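Local coordinates for protein myosin-I heavy chain (Dictyostelium discoideum, PDB 5EJY) that is an actin-based motor with ATPase activity, involved in adhesion and the early steps of phagocytosis, and is represented here by its first MyTH4-FERM tail unit, at residues A[406-415]-A[425-433]; A[460-469]-A[478-488]. One frame throughout, in Å; residues are numbered along the deposited sequence. Where two conformers were deposited one is given.

Contact 1. Residues A[406-415]-A[425-433]; sequences LANCSLVVCE and KNFVLALNV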
ATOM      1  N   LEU A 406       5.147  22.370 -15.893  1.00 30.45           N
ATOM      2  CA  LEU A 406       5.080  21.084 -15.184  1.00 26.35           C
ATOM      3  C   LEU A 406       3.775  20.317 -15.409  1.00 30.30           C
ATOM      4  O   LEU A 406       3.598  19.207 -14.883  1.00 26.14           O
ATOM      5  CB  LEU A 406       5.310  21.290 -13.684  1.00 22.44           C
ATOM      6  CG  LEU A 406       6.685  21.827 -13.286  1.00 23.49           C
ATOM      7  CD1 LEU A 406       6.798  21.909 -11.788  1.00 24.88           C
ATOM      8  CD2 LEU A 406       7.788  20.940 -13.853  1.00 24.54           C
ATOM      9  N   ALA A 407       2.860  20.897 -16.179  1.00 28.03           N
ATOM     10  CA  ALA A 407       1.620  20.197 -16.515  1.00 29.91           C
ATOM     11  C   ALA A 407       1.904  18.904 -17.245  1.00 28.40           C
ATOM     12  O   ALA A 407       2.758  18.855 -18.121  1.00 28.74           O
ATOM     13  CB  ALA A 407       0.703  21.088 -17.363  1.00 33.84           C
ATOM     14  N   ASN A 408       1.178  17.847 -16.890  1.00 27.06           N
ATOM     15  CA  ASN A 408       1.285  16.578 -17.606  1.00 30.66           C
ATOM     16  C   ASN A 408       2.640  15.882 -17.450  1.00 27.22           C
ATOM     17  O   ASN A 408       3.071  15.127 -18.319  1.00 27.76           O
ATOM     18  CB  ASN A 408       0.937  16.781 -19.076  1.00 34.00           C
ATOM     19  CG  ASN A 408      -0.447  17.376 -19.255  1.00 41.85           C
ATOM     20  OD1 ASN A 408      -1.422  16.878 -18.687  1.00 42.41           O
ATOM     21  ND2 ASN A 408      -0.537  18.461 -20.012  1.00 42.36           N
ATOM     22  N   CYS A 409       3.290  16.127 -16.318  1.00 25.42           N
ATOM     23  CA  CYS A 409       4.565  15.489 -15.997  1.00 22.55           C
ATOM     24  C   CYS A 409       4.492  14.786 -14.647  1.00 23.46           C
ATOM     25  O   CYS A 409       3.860  15.289 -13.725  1.00 22.76           O
ATOM     26  CB  CYS A 409       5.673  16.546 -15.894  1.00 30.27           C
ATOM     27  SG  CYS A 409       6.093  17.371 -17.440  1.00 31.67           S
ATOM     28  N   SER A 410       5.190  13.662 -14.523  1.00 26.33           N
ATOM     29  CA  SER A 410       5.381  13.013 -13.228  1.00 23.28           C
ATOM     30  C   SER A 410       6.524  13.746 -12.526  1.00 24.32           C
ATOM     31  O   SER A 410       7.626  13.828 -13.063  1.00 25.31           O
ATOM     32  CB  SER A 410       5.748  11.538 -13.420  1.00 20.49           C
ATOM     33  OG  SER A 410       4.875  10.893 -14.345  1.00 22.98           O
ATOM     34  N   LEU A 411       6.265  14.262 -11.332  1.00 19.53           N
ATOM     35  CA  LEU A 411       7.187  15.182 -10.680  1.00 22.06           C
ATOM     36  C   LEU A 411       7.964  14.508  -9.559  1.00 28.31           C
ATOM     37  O   LEU A 411       7.399  13.738  -8.775  1.00 23.25           O
ATOM     38  CB  LEU A 411       6.421  16.378 -10.115  1.00 24.67           C
ATOM     39  CG  LEU A 411       5.594  17.180 -11.121  1.00 25.87           C
ATOM     40  CD1 LEU A 411       4.958  18.374 -10.440  1.00 22.88           C
ATOM     41  CD2 LEU A 411       6.470  17.607 -12.306  1.00 25.36           C
ATOM     42  N   VAL A 412       9.257  14.812  -9.482  1.00 22.65           N
ATOM     43  CA  VAL A 412      10.121  14.278  -8.435  1.00 21.95           C
ATOM     44  C   VAL A 412      11.081  15.371  -7.964  1.00 28.35           C
ATOM     45  O   VAL A 412      11.820  15.943  -8.770  1.00 26.23           O
ATOM     46  CB  VAL A 412      10.957  13.078  -8.938  1.00 24.89           C
ATOM     47  CG1 VAL A 412      11.807  12.504  -7.803  1.00 26.24           C
ATOM     48  CG2 VAL A 412      10.054  11.996  -9.537  1.00 27.99           C
ATOM     49  N   VAL A 413      11.070  15.658  -6.668  1.00 25.05           N
ATOM     50  CA  VAL A 413      11.979  16.656  -6.093  1.00 26.16           C
ATOM     51  C   VAL A 413      13.346  16.020  -5.848  1.00 26.87           C
ATOM     52  O   VAL A 413      13.447  14.985  -5.182  1.00 25.97           O
ATOM     53  CB  VAL A 413      11.431  17.222  -4.766  1.00 30.11           C
ATOM     54  CG1 VAL A 413      12.429  18.202  -4.129  1.00 29.81           C
ATOM     55  CG2 VAL A 413      10.083  17.891  -4.986  1.00 27.64           C
ATOM     56  N   CYS A 414      14.399  16.637  -6.388  1.00 26.61           N
ATOM     57  CA  CYS A 414      15.732  16.073  -6.289  1.00 22.86           C
ATOM     58  C   CYS A 414      16.792  17.091  -5.879  1.00 26.05           C
ATOM     59  O   CYS A 414      16.569  18.305  -5.886  1.00 24.44           O
ATOM     60  CB  CYS A 414      16.174  15.459  -7.624  1.00 26.92           C
ATOM     61  SG  CYS A 414      15.105  14.191  -8.285  1.00 26.65           S
ATOM     62  N   GLU A 415      17.959  16.565  -5.541  1.00 28.69           N
ATOM     63  CA  GLU A 415      19.143  17.398  -5.398  1.00 28.97           C
ATOM     64  C   GLU A 415      20.358  16.605  -5.854  1.00 28.03           C
ATOM     65  O   GLU A 415      20.305  15.383  -5.980  1.00 27.06           O
ATOM     66  CB  GLU A 415      19.293  17.883  -3.959  1.00 34.06           C
ATOM     67  CG  GLU A 415      19.491  16.785  -2.940  1.00 42.26           C
ATOM     68  CD  GLU A 415      19.322  17.294  -1.518  1.00 53.46           C
ATOM     69  OE1 GLU A 415      18.376  18.078  -1.277  1.00 55.54           O
ATOM     70  OE2 GLU A 415      20.137  16.922  -0.648  1.00 50.59           O
ATOM     71  N   LYS A 425      21.822  22.925  -7.349  1.00 35.41           N
ATOM     72  CA  LYS A 425      21.829  21.812  -6.409  1.00 37.23           C
ATOM     73  C   LYS A 425      20.439  21.225  -6.241  1.00 33.76           C
ATOM     74  O   LYS A 425      20.278  20.009  -6.118  1.00 32.44           O
ATOM     75  CB  LYS A 425      22.336  22.259  -5.037  1.00 39.92           C
ATOM     76  CG  LYS A 425      21.828  21.376  -3.902  1.00 46.10           C
ATOM     77  CD  LYS A 425      22.292  21.839  -2.529  1.00 55.18           C
ATOM     78  CE  LYS A 425      21.636  20.997  -1.440  1.00 60.06           C
ATOM     79  NZ  LYS A 425      22.014  21.442  -0.069  1.00 65.49           N
ATOM     80  N   ASN A 426      19.443  22.101  -6.199  1.00 35.82           N
ATOM     81  CA  ASN A 426      18.061  21.674  -6.061  1.00 34.69           C
ATOM     82  C   ASN A 426      17.350  21.813  -7.391  1.00 35.21           C
ATOM     83  O   ASN A 426      17.375  22.874  -8.012  1.00 33.89           O
ATOM     84  CB  ASN A 426      17.344  22.486  -4.981  1.00 39.49           C
ATOM     85  CG  ASN A 426      18.057  22.430  -3.646  1.00 41.28           C
ATOM     86  OD1 ASN A 426      17.849  21.510  -2.851  1.00 42.00           O
ATOM     87  ND2 ASN A 426      18.907  23.416  -3.393  1.00 44.90           N
ATOM     88  N   PHE A 427      16.731  20.730  -7.842  1.00 32.01           N
ATOM     89  CA  PHE A 427      16.028  20.756  -9.107  1.00 23.85           C
ATOM     90  C   PHE A 427      14.835  19.797  -9.042  1.00 25.45           C
ATOM     91  O   PHE A 427      14.626  19.111  -8.039  1.00 24.28           O
ATOM     92  CB  PHE A 427      16.970  20.360 -10.246  1.00 23.03           C
ATOM     93  CG  PHE A 427      17.613  19.006 -10.063  1.00 25.39           C
ATOM     94  CD1 PHE A 427      18.727  18.857  -9.252  1.00 29.11           C
ATOM     95  CD2 PHE A 427      17.098  17.884 -10.695  1.00 23.48           C
ATOM     96  CE1 PHE A 427      19.321  17.612  -9.075  1.00 28.42           C
ATOM     97  CE2 PHE A 427      17.676  16.634 -10.526  1.00 24.23           C
ATOM     98  CZ  PHE A 427      18.797  16.495  -9.711  1.00 27.65           C
ATOM     99  N   VAL A 428      14.069  19.763 -10.119  1.00 24.21           N
ATOM    100  CA  VAL A 428      12.911  18.876 -10.209  1.00 23.03           C
ATOM    101  C   VAL A 428      13.165  17.994 -11.416  1.00 26.24           C
ATOM    102  O   VAL A 428      13.656  18.466 -12.445  1.00 25.09           O
ATOM    103  CB  VAL A 428      11.621  19.691 -10.409  1.00 24.99           C
ATOM    104  CG1 VAL A 428      10.465  18.801 -10.894  1.00 23.00           C
ATOM    105  CG2 VAL A 428      11.241  20.423  -9.118  1.00 30.76           C
ATOM    106  N   LEU A 429      12.905  16.703 -11.284  1.00 21.77           N
ATOM    107  CA  LEU A 429      12.824  15.860 -12.467  1.00 21.46           C
ATOM    108  C   LEU A 429      11.359  15.794 -12.871  1.00 27.27           C
ATOM    109  O   LEU A 429      10.498  15.400 -12.079  1.00 25.70           O
ATOM    110  CB  LEU A 429      13.384  14.464 -12.212  1.00 24.56           C
ATOM    111  CG  LEU A 429      14.899  14.403 -12.007  1.00 26.35           C
ATOM    112  CD1 LEU A 429      15.391  12.965 -11.875  1.00 22.94           C
ATOM    113  CD2 LEU A 429      15.609  15.100 -13.177  1.00 26.50           C
ATOM    114  N   ALA A 430      11.072  16.225 -14.091  1.00 21.78           N
ATOM    115  CA  ALA A 430       9.719  16.166 -14.618  1.00 24.62           C
ATOM    116  C   ALA A 430       9.710  15.129 -15.731  1.00 28.27           C
ATOM    117  O   ALA A 430      10.282  15.359 -16.800  1.00 27.65           O
ATOM    118  CB  ALA A 430       9.301  17.538 -15.141  1.00 24.26           C
ATOM    119  N   LEU A 431       9.104  13.970 -15.472  1.00 26.11           N
ATOM    120  CA  LEU A 431       9.132  12.879 -16.447  1.00 24.06           C
ATOM    121  C   LEU A 431       7.822  12.770 -17.236  1.00 26.83           C
ATOM    122  O   LEU A 431       6.724  12.817 -16.671  1.00 25.86           O
ATOM    123  CB  LEU A 431       9.475  11.532 -15.789  1.00 23.02           C
ATOM    124  CG  LEU A 431      10.862  11.369 -15.151  1.00 28.84           C
ATOM    125  CD1 LEU A 431      10.906  12.099 -13.822  1.00 23.70           C
ATOM    126  CD2 LEU A 431      11.213   9.902 -14.968  1.00 24.97           C
ATOM    127  N   ASN A 432       7.949  12.646 -18.552  1.00 28.30           N
ATOM    128  CA  ASN A 432       6.791  12.439 -19.414  1.00 27.38           C
ATOM    129  C   ASN A 432       7.223  11.571 -20.586  1.00 27.81           C
ATOM    130  O   ASN A 432       8.347  11.053 -20.586  1.00 26.89           O
ATOM    131  CB  ASN A 432       6.195  13.778 -19.865  1.00 28.61           C
ATOM    132  CG  ASN A 432       7.208  14.666 -20.571  1.00 34.51           C
ATOM    133  OD1 ASN A 432       8.149  14.177 -21.181  1.00 32.69           O
ATOM    134  ND2 ASN A 432       7.016  15.974 -20.484  1.00 39.19           N
ATOM    135  N   VAL A 433       6.358  11.389 -21.578  1.00 24.21           N
ATOM    136  CA  VAL A 433       6.711  10.522 -22.702  1.00 29.91           C
ATOM    137  C   VAL A 433       7.867  11.085 -23.534  1.00 27.91           C
ATOM    138  O   VAL A 433       8.497  10.357 -24.292  1.00 33.55           O
ATOM    139  CB  VAL A 433       5.502  10.245 -23.629  1.00 34.50           C
ATOM    140  CG1 VAL A 433       4.418   9.459 -22.872  1.00 29.79           C
ATOM    141  CG2 VAL A 433       4.957  11.559 -24.200  1.00 35.51           C
TER
HETATM  142  O   HOH W   1      15.748  19.698  -3.277  1.00 41.25           O
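Lys425 meets Glu415 at the turn end of an antiparallel beta hairpin, the first two strands of the PH-like third lobe of the FERM domain. Its NZ stays 4.9 Å from Glu415 OE2, too far for a salt bridge, though the opposite charges probably attract weakly. Asn426 lies beside the Glu415 side chain and points the same way, amide and carboxylate planes 84° apart; a water links its OD1 to Cys414 O, polar company suited to an exposed edge. At Phe427 the exposed end gives way to buried side chains. With CG between backbone N and carbonyl carbon (chi1 57°), the ring swings back over Cys414, whose CB makes a CH-pi contact 3.4 Å above the ring plane, offset toward the rim. Val428 falls on the other face of the sheet, where its CG1 comes 4.4 Å from Leu411 CD2. Leu429 returns to the Phe427 side: CG packs 3.7 Å from Cys414 SG, which lies beside its own backbone N, and CD2 sits in the plane of the Phe427 ring, at its edge. Alanine suits position Ala430: its CB is met by Leu411 CD2, by Cys409 CB at 3.8 Å and by Leu406 CD2, and a longer side chain would probably collide with them. Leu431 exchanges two backbone hydrogen bonds with Ser410, whose OG turns elsewhere, to Lys292 O and Tyr494 OH; helix 484-499 packs on this face through Leu490 and Ile491. Asn432 bonds Asn434 N through OD1, while its ND2 comes 3.5 Å from Cys409 SG.

Contact 2. Residues A[460-469]-A[478-488]; sequences LKSDDKSVSI and QAFTGDVQKLV
Val467 is gripped from the helix side: its CG2 meets Val488 CG2 at 3.6 Å and Leu487 CD2 and Val484 CG1 at 3.7 Å each, a close fit of branched apolar groups that suits a buried strand residue. Val484 also presses on the backbone, CG2 lying 3.4 Å from Lys465 C. Strands 466-470 and 476-480 form a beta hairpin, and the chain then runs on into helix 484-499, the C-terminal helix that packs on the sheets of the PH-like FERM lobe. Asp483 caps that helix, its OD1 accepting from Lys486 N. The other face of the hairpin is largely polar and more open. There Asp463 makes an Asx turn, OD1 taking Lys465 N and Ser466 OG from opposite faces of its carboxylate. Phe480 CD1 rests 3.6 Å from Ser466 CB. The extended Gln478 chain (chi1 -179°) carries NE2 across the hairpin to Ser466 OG, 2.9 Å away, nearly straight at 165° and in the amide plane. A leucine here would probably cost this face its side-chain tie across the hairpin, leaving Ser466 OG to Asp463 while the backbone bonds remain. Farther out, Lys465 NZ hydrogen-bonds a polyethylene glycol, probably from the crystallisation liquor.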
ATOM      1  N   LEU A 460      19.636  -0.201 -14.436  1.00 40.50           N
ATOM      2  CA  LEU A 460      19.524   1.152 -13.920  1.00 38.05           C
ATOM      3  C   LEU A 460      20.110   1.185 -12.504  1.00 34.92           C
ATOM      4  O   LEU A 460      19.670   0.442 -11.626  1.00 37.56           O
ATOM      5  CB  LEU A 460      18.055   1.584 -13.892  1.00 32.87           C
ATOM      6  CG  LEU A 460      17.772   2.948 -13.253  1.00 34.17           C
ATOM      7  CD1 LEU A 460      18.408   4.064 -14.084  1.00 32.86           C
ATOM      8  CD2 LEU A 460      16.262   3.180 -13.083  1.00 24.93           C
ATOM      9  N   LYS A 461      21.091   2.053 -12.287  1.00 31.21           N
ATOM     10  CA  LYS A 461      21.779   2.145 -11.002  1.00 32.64           C
ATOM     11  C   LYS A 461      21.022   3.033 -10.016  1.00 30.28           C
ATOM     12  O   LYS A 461      20.713   4.180 -10.315  1.00 27.12           O
ATOM     13  CB  LYS A 461      23.196   2.686 -11.213  1.00 36.39           C
ATOM     14  CG  LYS A 461      24.042   2.798  -9.957  1.00 33.19           C
ATOM     15  CD  LYS A 461      25.442   3.319 -10.324  1.00 37.10           C
ATOM     16  CE  LYS A 461      26.355   3.402  -9.115  1.00 41.39           C
ATOM     17  NZ  LYS A 461      27.746   3.766  -9.527  1.00 44.78           N
ATOM     18  N   SER A 462      20.712   2.488  -8.845  1.00 31.84           N
ATOM     19  CA  SER A 462      20.079   3.263  -7.781  1.00 29.05           C
ATOM     20  C   SER A 462      20.523   2.728  -6.427  1.00 33.29           C
ATOM     21  O   SER A 462      21.061   1.628  -6.339  1.00 30.56           O
ATOM     22  CB  SER A 462      18.551   3.202  -7.884  1.00 30.29           C
ATOM     23  OG  SER A 462      18.066   1.871  -7.695  1.00 31.03           O
ATOM     24  N   ASP A 463      20.315   3.517  -5.377  1.00 31.17           N
ATOM     25  CA  ASP A 463      20.560   3.036  -4.024  1.00 32.13           C
ATOM     26  C   ASP A 463      19.430   3.491  -3.106  1.00 36.07           C
ATOM     27  O   ASP A 463      18.327   3.765  -3.579  1.00 30.55           O
ATOM     28  CB  ASP A 463      21.954   3.437  -3.502  1.00 31.84           C
ATOM     29  CG  ASP A 463      22.199   4.932  -3.529  1.00 30.00           C
ATOM     30  OD1 ASP A 463      21.237   5.723  -3.507  1.00 30.52           O
ATOM     31  OD2 ASP A 463      23.381   5.326  -3.544  1.00 33.86           O
ATOM     32  N   ASP A 464      19.691   3.562  -1.805  1.00 29.41           N
ATOM     33  CA  ASP A 464      18.645   3.927  -0.852  1.00 32.61           C
ATOM     34  C   ASP A 464      18.193   5.367  -1.012  1.00 31.46           C
ATOM     35  O   ASP A 464      17.070   5.719  -0.638  1.00 32.62           O
ATOM     36  CB  ASP A 464      19.141   3.715   0.580  1.00 42.57           C
ATOM     37  CG  ASP A 464      19.352   2.255   0.905  1.00 42.60           C
ATOM     38  OD1 ASP A 464      18.611   1.427   0.335  1.00 41.88           O
ATOM     39  OD2 ASP A 464      20.254   1.934   1.713  1.00 40.21           O
ATOM     40  N   LYS A 465      19.070   6.201  -1.565  1.00 28.36           N
ATOM     41  CA  LYS A 465      18.840   7.642  -1.567  1.00 30.06           C
ATOM     42  C   LYS A 465      18.929   8.324  -2.929  1.00 26.58           C
ATOM     43  O   LYS A 465      18.698   9.521  -3.034  1.00 24.42           O
ATOM     44  CB  LYS A 465      19.822   8.320  -0.607  1.00 32.15           C
ATOM     45  CG  LYS A 465      19.581   7.968   0.857  1.00 36.52           C
ATOM     46  CD  LYS A 465      20.558   8.686   1.769  1.00 36.27           C
ATOM     47  CE  LYS A 465      20.341  10.188   1.744  1.00 42.39           C
ATOM     48  NZ  LYS A 465      21.319  10.904   2.609  1.00 40.75           N
ATOM     49  N   SER A 466      19.264   7.579  -3.974  1.00 28.31           N
ATOM     50  CA  SER A 466      19.496   8.223  -5.261  1.00 29.13           C
ATOM     51  C   SER A 466      19.229   7.300  -6.432  1.00 28.38           C
ATOM     52  O   SER A 466      19.134   6.083  -6.274  1.00 26.76           O
ATOM     53  CB  SER A 466      20.949   8.704  -5.342  1.00 24.34           C
ATOM     54  OG  SER A 466      21.827   7.588  -5.430  1.00 27.64           O
ATOM     55  N   VAL A 467      19.108   7.899  -7.610  1.00 26.11           N
ATOM     56  CA  VAL A 467      19.098   7.153  -8.859  1.00 23.60           C
ATOM     57  C   VAL A 467      20.148   7.801  -9.756  1.00 24.17           C
ATOM     58  O   VAL A 467      20.212   9.022  -9.866  1.00 25.95           O
ATOM     59  CB  VAL A 467      17.731   7.199  -9.564  1.00 23.58           C
ATOM     60  CG1 VAL A 467      17.767   6.388 -10.864  1.00 24.48           C
ATOM     61  CG2 VAL A 467      16.624   6.660  -8.633  1.00 21.83           C
ATOM     62  N   SER A 468      20.954   6.973 -10.395  1.00 23.20           N
ATOM     63  CA  SER A 468      22.005   7.455 -11.281  1.00 27.34           C
ATOM     64  C   SER A 468      21.550   7.411 -12.734  1.00 24.63           C
ATOM     65  O   SER A 468      21.311   6.343 -13.301  1.00 29.89           O
ATOM     66  CB  SER A 468      23.272   6.635 -11.063  1.00 26.52           C
ATOM     67  OG  SER A 468      23.826   6.981  -9.805  1.00 28.23           O
ATOM     68  N   ILE A 469      21.405   8.589 -13.316  1.00 23.89           N
ATOM     69  CA  ILE A 469      20.839   8.718 -14.645  1.00 27.65           C
ATOM     70  C   ILE A 469      21.945   9.120 -15.612  1.00 30.16           C
ATOM     71  O   ILE A 469      22.751   9.991 -15.304  1.00 25.70           O
ATOM     72  CB  ILE A 469      19.740   9.781 -14.638  1.00 28.34           C
ATOM     73  CG1 ILE A 469      18.551   9.288 -13.793  1.00 31.69           C
ATOM     74  CG2 ILE A 469      19.301  10.119 -16.043  1.00 35.63           C
ATOM     75  CD1 ILE A 469      17.952  10.386 -12.947  1.00 33.00           C
ATOM     76  N   GLN A 478      23.826  11.833 -10.403  1.00 26.73           N
ATOM     77  CA  GLN A 478      23.337  11.055  -9.273  1.00 25.48           C
ATOM     78  C   GLN A 478      22.305  11.907  -8.575  1.00 25.27           C
ATOM     79  O   GLN A 478      22.636  12.807  -7.787  1.00 23.59           O
ATOM     80  CB  GLN A 478      24.453  10.635  -8.309  1.00 25.60           C
ATOM     81  CG  GLN A 478      23.921   9.790  -7.147  1.00 24.12           C
ATOM     82  CD  GLN A 478      25.004   9.292  -6.222  1.00 29.66           C
ATOM     83  OE1 GLN A 478      26.114   9.815  -6.214  1.00 26.69           O
ATOM     84  NE2 GLN A 478      24.686   8.269  -5.434  1.00 27.14           N
ATOM     85  N   ALA A 479      21.046  11.652  -8.922  1.00 25.45           N
ATOM     86  CA  ALA A 479      19.928  12.423  -8.401  1.00 23.67           C
ATOM     87  C   ALA A 479      19.463  11.866  -7.062  1.00 27.60           C
ATOM     88  O   ALA A 479      18.894  10.779  -7.002  1.00 23.26           O
ATOM     89  CB  ALA A 479      18.755  12.417  -9.402  1.00 24.39           C
ATOM     90  N   PHE A 480      19.705  12.624  -5.996  1.00 25.10           N
ATOM     91  CA  PHE A 480      19.220  12.268  -4.672  1.00 24.41           C
ATOM     92  C   PHE A 480      17.771  12.680  -4.521  1.00 23.53           C
ATOM     93  O   PHE A 480      17.376  13.765  -4.930  1.00 25.39           O
ATOM     94  CB  PHE A 480      20.068  12.924  -3.582  1.00 26.02           C
ATOM     95  CG  PHE A 480      21.475  12.405  -3.545  1.00 26.30           C
ATOM     96  CD1 PHE A 480      21.768  11.213  -2.897  1.00 27.35           C
ATOM     97  CD2 PHE A 480      22.485  13.072  -4.207  1.00 25.12           C
ATOM     98  CE1 PHE A 480      23.054  10.715  -2.874  1.00 30.15           C
ATOM     99  CE2 PHE A 480      23.793  12.579  -4.184  1.00 28.20           C
ATOM    100  CZ  PHE A 480      24.072  11.402  -3.516  1.00 26.29           C
ATOM    101  N   THR A 481      16.977  11.804  -3.922  1.00 25.78           N
ATOM    102  CA  THR A 481      15.560  12.079  -3.771  1.00 25.02           C
ATOM    103  C   THR A 481      15.026  11.242  -2.624  1.00 26.05           C
ATOM    104  O   THR A 481      15.542  10.157  -2.351  1.00 26.15           O
ATOM    105  CB  THR A 481      14.796  11.779  -5.079  1.00 26.67           C
ATOM    106  OG1 THR A 481      13.435  12.206  -4.947  1.00 30.21           O
ATOM    107  CG2 THR A 481      14.845  10.279  -5.415  1.00 26.33           C
ATOM    108  N   GLY A 482      14.013  11.752  -1.938  1.00 23.55           N
ATOM    109  CA  GLY A 482      13.447  11.025  -0.817  1.00 29.94           C
ATOM    110  C   GLY A 482      12.675   9.780  -1.234  1.00 30.12           C
ATOM    111  O   GLY A 482      12.592   8.815  -0.481  1.00 35.87           O
ATOM    112  N   ASP A 483      12.096   9.803  -2.430  1.00 28.88           N
ATOM    113  CA  ASP A 483      11.261   8.684  -2.886  1.00 31.20           C
ATOM    114  C   ASP A 483      11.915   7.978  -4.064  1.00 25.07           C
ATOM    115  O   ASP A 483      11.435   8.067  -5.191  1.00 27.04           O
ATOM    116  CB  ASP A 483       9.878   9.187  -3.287  1.00 26.72           C
ATOM    117  CG  ASP A 483       8.832   8.054  -3.403  1.00 32.67           C
ATOM    118  OD1 ASP A 483       9.178   6.870  -3.516  1.00 31.52           O
ATOM    119  OD2 ASP A 483       7.645   8.367  -3.403  1.00 35.94           O
ATOM    120  N   VAL A 484      13.002   7.267  -3.789  1.00 26.21           N
ATOM    121  CA  VAL A 484      13.772   6.593  -4.840  1.00 28.00           C
ATOM    122  C   VAL A 484      12.914   5.625  -5.651  1.00 28.58           C
ATOM    123  O   VAL A 484      13.017   5.568  -6.874  1.00 24.24           O
ATOM    124  CB  VAL A 484      14.992   5.854  -4.259  1.00 29.58           C
ATOM    125  CG1 VAL A 484      15.744   5.081  -5.354  1.00 29.42           C
ATOM    126  CG2 VAL A 484      15.928   6.849  -3.581  1.00 32.93           C
ATOM    127  N   GLN A 485      12.051   4.867  -4.979  1.00 25.07           N
ATOM    128  CA  GLN A 485      11.240   3.893  -5.697  1.00 23.32           C
ATOM    129  C   GLN A 485      10.346   4.556  -6.747  1.00 23.34           C
ATOM    130  O   GLN A 485      10.146   4.006  -7.826  1.00 23.90           O
ATOM    131  CB  GLN A 485      10.411   3.040  -4.725  1.00 25.04           C
ATOM    132  CG  GLN A 485       9.567   1.974  -5.412  1.00 31.49           C
ATOM    133  CD  GLN A 485       8.794   1.125  -4.419  1.00 32.59           C
ATOM    134  OE1 GLN A 485       9.363   0.255  -3.767  1.00 43.12           O
ATOM    135  NE2 GLN A 485       7.498   1.391  -4.284  1.00 30.79           N
ATOM    136  N   LYS A 486       9.808   5.733  -6.433  1.00 22.75           N
ATOM    137  CA  LYS A 486       8.990   6.472  -7.386  0.74 24.64           C
ATOM    138  C   LYS A 486       9.800   6.806  -8.635  1.00 23.82           C
ATOM    139  O   LYS A 486       9.348   6.582  -9.759  1.00 24.76           O
ATOM    140  CB  LYS A 486       8.438   7.761  -6.764  0.74 25.34           C
ATOM    141  CG  LYS A 486       7.505   8.533  -7.687  0.74 25.52           C
ATOM    142  CD  LYS A 486       7.019   9.845  -7.071  1.00 31.35           C
ATOM    143  CE  LYS A 486       6.083  10.600  -8.039  1.00 36.74           C
ATOM    144  NZ  LYS A 486       5.586  11.929  -7.531  1.00 35.64           N
ATOM    145  N   LEU A 487      11.002   7.339  -8.432  1.00 24.48           N
ATOM    146  CA  LEU A 487      11.839   7.730  -9.567  1.00 20.80           C
ATOM    147  C   LEU A 487      12.219   6.515 -10.425  1.00 21.38           C
ATOM    148  O   LEU A 487      12.076   6.547 -11.642  1.00 23.59           O
ATOM    149  CB  LEU A 487      13.087   8.468  -9.077  1.00 19.73           C
ATOM    150  CG  LEU A 487      14.013   8.990 -10.182  1.00 22.05           C
ATOM    151  CD1 LEU A 487      13.210   9.782 -11.208  1.00 22.46           C
ATOM    152  CD2 LEU A 487      15.099   9.849  -9.563  1.00 23.80           C
ATOM    153  N   VAL A 488      12.698   5.446  -9.792  1.00 22.77           N
ATOM    154  CA  VAL A 488      13.042   4.219 -10.514  1.00 21.86           C
ATOM    155  C   VAL A 488      11.848   3.667 -11.298  1.00 26.13           C
ATOM    156  O   VAL A 488      11.966   3.336 -12.483  1.00 22.88           O
ATOM    157  CB  VAL A 488      13.573   3.119  -9.559  1.00 25.99           C
ATOM    158  CG1 VAL A 488      13.673   1.759 -10.284  1.00 27.32           C
ATOM    159  CG2 VAL A 488      14.930   3.521  -8.966  1.00 26.42           C
TER
HETATM  160  O   HOH W   2      15.511   8.084  -0.090  1.00 41.32           O

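Overall arrangement
Both contacts belong to the PH-like third lobe of the FERM domain, their centres about 13 Å apart. They come in series: the hairpin of contact 1 closes first, strands 435-440 and 445-450 complete its four-stranded antiparallel sheet, and the three-stranded sheet of contact 2 follows before the final helix. The two sheets meet at an edge, where Phe480 N lies 2.8 Å from Glu415 O and Thr481 OG1 2.8 Å from Val413 O, both probable hydrogen bonds. Helix 484-499 serves both contacts, and Lys486 NZ reaches Leu411 O. The late strands and last helix thus close the lobe against its first strand.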